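Local structure of putative uncharacterized protein (Chaetomium thermophilum, 5F5T) at residues T36-A41 / C177-W182. The protein probably takes part in pre-mRNA splicing in the nucleus as a spliceosomal factor of the PRP38 family. Numbering follows the deposited sequence.
Sequences TIMEKA and CSTSLW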
ATOM      1  N   THR A  36      -4.575  14.161 -11.354  1.00 72.56           N
ATOM      2  CA  THR A  36      -4.719  13.041 -12.279  1.00 80.65           C
ATOM      3  C   THR A  36      -4.236  11.707 -11.707  1.00 75.87           C
ATOM      4  O   THR A  36      -4.167  10.709 -12.429  1.00 89.39           O
ATOM      5  CB  THR A  36      -3.973  13.319 -13.589  1.00 85.11           C
ATOM      6  OG1 THR A  36      -2.634  13.734 -13.294  1.00100.24           O
ATOM      7  CG2 THR A  36      -4.678  14.418 -14.359  1.00 75.14           C
ATOM      8  N   ILE A  37      -3.902  11.684 -10.419  1.00 67.21           N
ATOM      9  CA  ILE A  37      -3.451  10.449  -9.782  1.00 79.20           C
ATOM     10  C   ILE A  37      -4.590   9.442  -9.721  1.00 78.25           C
ATOM     11  O   ILE A  37      -4.392   8.244  -9.921  1.00 71.72           O
ATOM     12  CB  ILE A  37      -2.889  10.699  -8.374  1.00 79.64           C
ATOM     13  CG1 ILE A  37      -1.718  11.680  -8.459  1.00 73.12           C
ATOM     14  CG2 ILE A  37      -2.395   9.403  -7.762  1.00 86.78           C
ATOM     15  CD1 ILE A  37      -0.849  11.720  -7.222  1.00 74.30           C
ATOM     16  N   MET A  38      -5.784   9.932  -9.420  1.00 74.76           N
ATOM     17  CA  MET A  38      -6.968   9.093  -9.464  1.00 66.58           C
ATOM     18  C   MET A  38      -7.675   9.250 -10.815  1.00 83.08           C
ATOM     19  O   MET A  38      -7.632  10.320 -11.426  1.00 75.06           O
ATOM     20  CB  MET A  38      -7.893   9.428  -8.294  1.00 61.71           C
ATOM     21  CG  MET A  38      -7.346   8.901  -6.970  1.00 86.28           C
ATOM     22  SD  MET A  38      -8.295   9.423  -5.537  1.00 79.95           S
ATOM     23  CE  MET A  38      -9.891   8.846  -6.062  1.00 71.39           C
ATOM     24  N   GLU A  39      -8.298   8.173 -11.286  1.00 83.53           N
ATOM     25  CA  GLU A  39      -8.939   8.150 -12.602  1.00 80.81           C
ATOM     26  C   GLU A  39     -10.093   9.147 -12.685  1.00 84.29           C
ATOM     27  O   GLU A  39     -10.749   9.423 -11.684  1.00 90.35           O
ATOM     28  CB  GLU A  39      -9.439   6.739 -12.913  1.00 90.45           C
ATOM     29  CG  GLU A  39      -8.472   5.651 -12.481  1.00118.05           C
ATOM     30  CD  GLU A  39      -9.141   4.305 -12.290  1.00120.76           C
ATOM     31  OE1 GLU A  39      -8.448   3.354 -11.871  1.00116.31           O
ATOM     32  OE2 GLU A  39     -10.360   4.199 -12.545  1.00120.78           O
ATOM     33  N   LYS A  40     -10.340   9.669 -13.884  1.00 92.12           N
ATOM     34  CA  LYS A  40     -11.348  10.710 -14.090  1.00 91.91           C
ATOM     35  C   LYS A  40     -12.733  10.246 -13.658  1.00 89.34           C
ATOM     36  O   LYS A  40     -13.472  10.988 -13.012  1.00 91.99           O
ATOM     37  CB  LYS A  40     -11.377  11.141 -15.559  1.00 83.04           C
ATOM     38  CG  LYS A  40     -12.150  12.425 -15.838  1.00 94.38           C
ATOM     39  CD  LYS A  40     -12.161  12.730 -17.332  1.00121.83           C
ATOM     40  CE  LYS A  40     -13.254  13.721 -17.705  1.00133.61           C
ATOM     41  NZ  LYS A  40     -12.863  15.119 -17.365  1.00136.11           N
ATOM     42  N   ALA A  41     -13.062   9.004 -14.004  1.00 80.63           N
ATOM     43  CA  ALA A  41     -14.350   8.412 -13.661  1.00 78.14           C
ATOM     44  C   ALA A  41     -14.562   8.429 -12.151  1.00 73.82           C
ATOM     45  O   ALA A  41     -15.617   8.844 -11.660  1.00 75.66           O
ATOM     46  CB  ALA A  41     -14.439   6.996 -14.195  1.00 79.80           C
ATOM     47  N   CYS A 177      -8.101   0.195  -3.546  1.00 64.43           N
ATOM     48  CA  CYS A 177      -9.199   1.131  -3.310  1.00 53.30           C
ATOM     49  C   CYS A 177      -9.637   1.821  -4.594  1.00 64.21           C
ATOM     50  O   CYS A 177      -9.769   3.044  -4.635  1.00 62.75           O
ATOM     51  CB  CYS A 177      -8.810   2.180  -2.269  1.00 48.63           C
ATOM     52  SG  CYS A 177      -8.832   1.576  -0.579  1.00 68.55           S
ATOM     53  N   SER A 178      -9.802   1.030  -5.650  1.00 58.01           N
ATOM     54  CA  SER A 178     -10.320   1.516  -6.922  1.00 71.40           C
ATOM     55  C   SER A 178      -9.374   2.543  -7.532  1.00 79.30           C
ATOM     56  O   SER A 178      -9.761   3.318  -8.407  1.00 80.13           O
ATOM     57  CB  SER A 178     -11.717   2.121  -6.740  1.00 66.14           C
ATOM     58  OG  SER A 178     -12.707   1.114  -6.635  1.00 95.52           O
ATOM     59  N   THR A 179      -8.126   2.525  -7.080  1.00 71.33           N
ATOM     60  CA  THR A 179      -7.128   3.473  -7.548  1.00 68.63           C
ATOM     61  C   THR A 179      -5.894   2.750  -8.070  1.00 69.30           C
ATOM     62  O   THR A 179      -5.349   1.872  -7.399  1.00 78.18           O
ATOM     63  CB  THR A 179      -6.704   4.434  -6.424  1.00 63.28           C
ATOM     64  OG1 THR A 179      -7.845   5.166  -5.960  1.00 80.41           O
ATOM     65  CG2 THR A 179      -5.636   5.406  -6.910  1.00 66.88           C
ATOM     66  N   SER A 180      -5.432   3.147  -9.250  1.00 72.71           N
ATOM     67  CA  SER A 180      -4.193   2.612  -9.789  1.00 68.27           C
ATOM     68  C   SER A 180      -3.034   3.368  -9.163  1.00 77.05           C
ATOM     69  O   SER A 180      -2.987   4.599  -9.203  1.00 90.52           O
ATOM     70  CB  SER A 180      -4.155   2.729 -11.309  1.00 64.31           C
ATOM     71  OG  SER A 180      -5.004   1.769 -11.909  1.00 86.48           O
ATOM     72  N   LEU A 181      -2.088   2.624  -8.607  1.00 77.02           N
ATOM     73  CA  LEU A 181      -0.962   3.231  -7.918  1.00 71.32           C
ATOM     74  C   LEU A 181       0.174   3.322  -8.911  1.00 73.13           C
ATOM     75  O   LEU A 181       0.354   2.415  -9.724  1.00 85.30           O
ATOM     76  CB  LEU A 181      -0.554   2.398  -6.705  1.00 65.29           C
ATOM     77  CG  LEU A 181      -1.673   1.704  -5.925  1.00 64.77           C
ATOM     78  CD1 LEU A 181      -1.095   0.788  -4.851  1.00 48.20           C
ATOM     79  CD2 LEU A 181      -2.611   2.727  -5.311  1.00 69.94           C
ATOM     80  N   TRP A 182       0.923   4.419  -8.867  1.00 67.05           N
ATOM     81  CA  TRP A 182       1.936   4.658  -9.884  1.00 71.37           C
ATOM     82  C   TRP A 182       2.924   3.508  -9.806  1.00 73.10           C
ATOM     83  O   TRP A 182       3.280   3.063  -8.708  1.00 68.87           O
ATOM     84  CB  TRP A 182       2.649   5.989  -9.673  1.00 77.97           C
ATOM     85  CG  TRP A 182       3.430   6.060  -8.408  1.00 65.45           C
ATOM     86  CD1 TRP A 182       2.954   6.223  -7.142  1.00 65.49           C
ATOM     87  CD2 TRP A 182       4.853   5.988  -8.299  1.00 68.82           C
ATOM     88  NE1 TRP A 182       4.000   6.241  -6.244  1.00 57.80           N
ATOM     89  CE2 TRP A 182       5.177   6.101  -6.936  1.00 65.07           C
ATOM     90  CE3 TRP A 182       5.888   5.839  -9.227  1.00 72.06           C
ATOM     91  CZ2 TRP A 182       6.493   6.065  -6.478  1.00 63.80           C
ATOM     92  CZ3 TRP A 182       7.190   5.801  -8.772  1.00 75.90           C
ATOM     93  CH2 TRP A 182       7.483   5.916  -7.410  1.00 67.70           C
TER
HETATM   94  O   HOH W   1      -5.615   6.197 -10.488  1.00 74.20           O
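M38 lays its CG against the forked end of T179, touching both the methyl CG2 and the hydroxyl OG1 at nearly equal range; CG to CG2 is 3.9 Å, and the two side chains cross obliquely. Besides touching M38 CG, T179 OG1, which stands anti to the carbonyl carbon and beside the backbone N (chi1 -60°), donates to C177 O over 3.2 Å, approaching from above the carbonyl plane. The hydroxyl is thus satisfied locally although the residue is buried, where L89 of helix 87-98 packs against both M38 and T179.

Backbone to backbone, the link is indirect. One water donates a hydrogen bond to I37 O at 2.5 Å and accepts from S180 N at 3.3 Å, joining the two segments by a single bridge. Beside it, the extended chain of E39 brings OE1 no nearer than 3.7 Å to S178 O, and close to S180 OG as well, contacts too long to count as bonds; the principal partner of this carboxylate is R175, in a salt bridge that probably steadies its charge.

This is loop-to-hairpin packing in the helical PRP38 domain: the residues leading into helix 40-48, with E39 at the N-cap position, lie against the short, weakly bonded antiparallel hairpin 175-176/179-180.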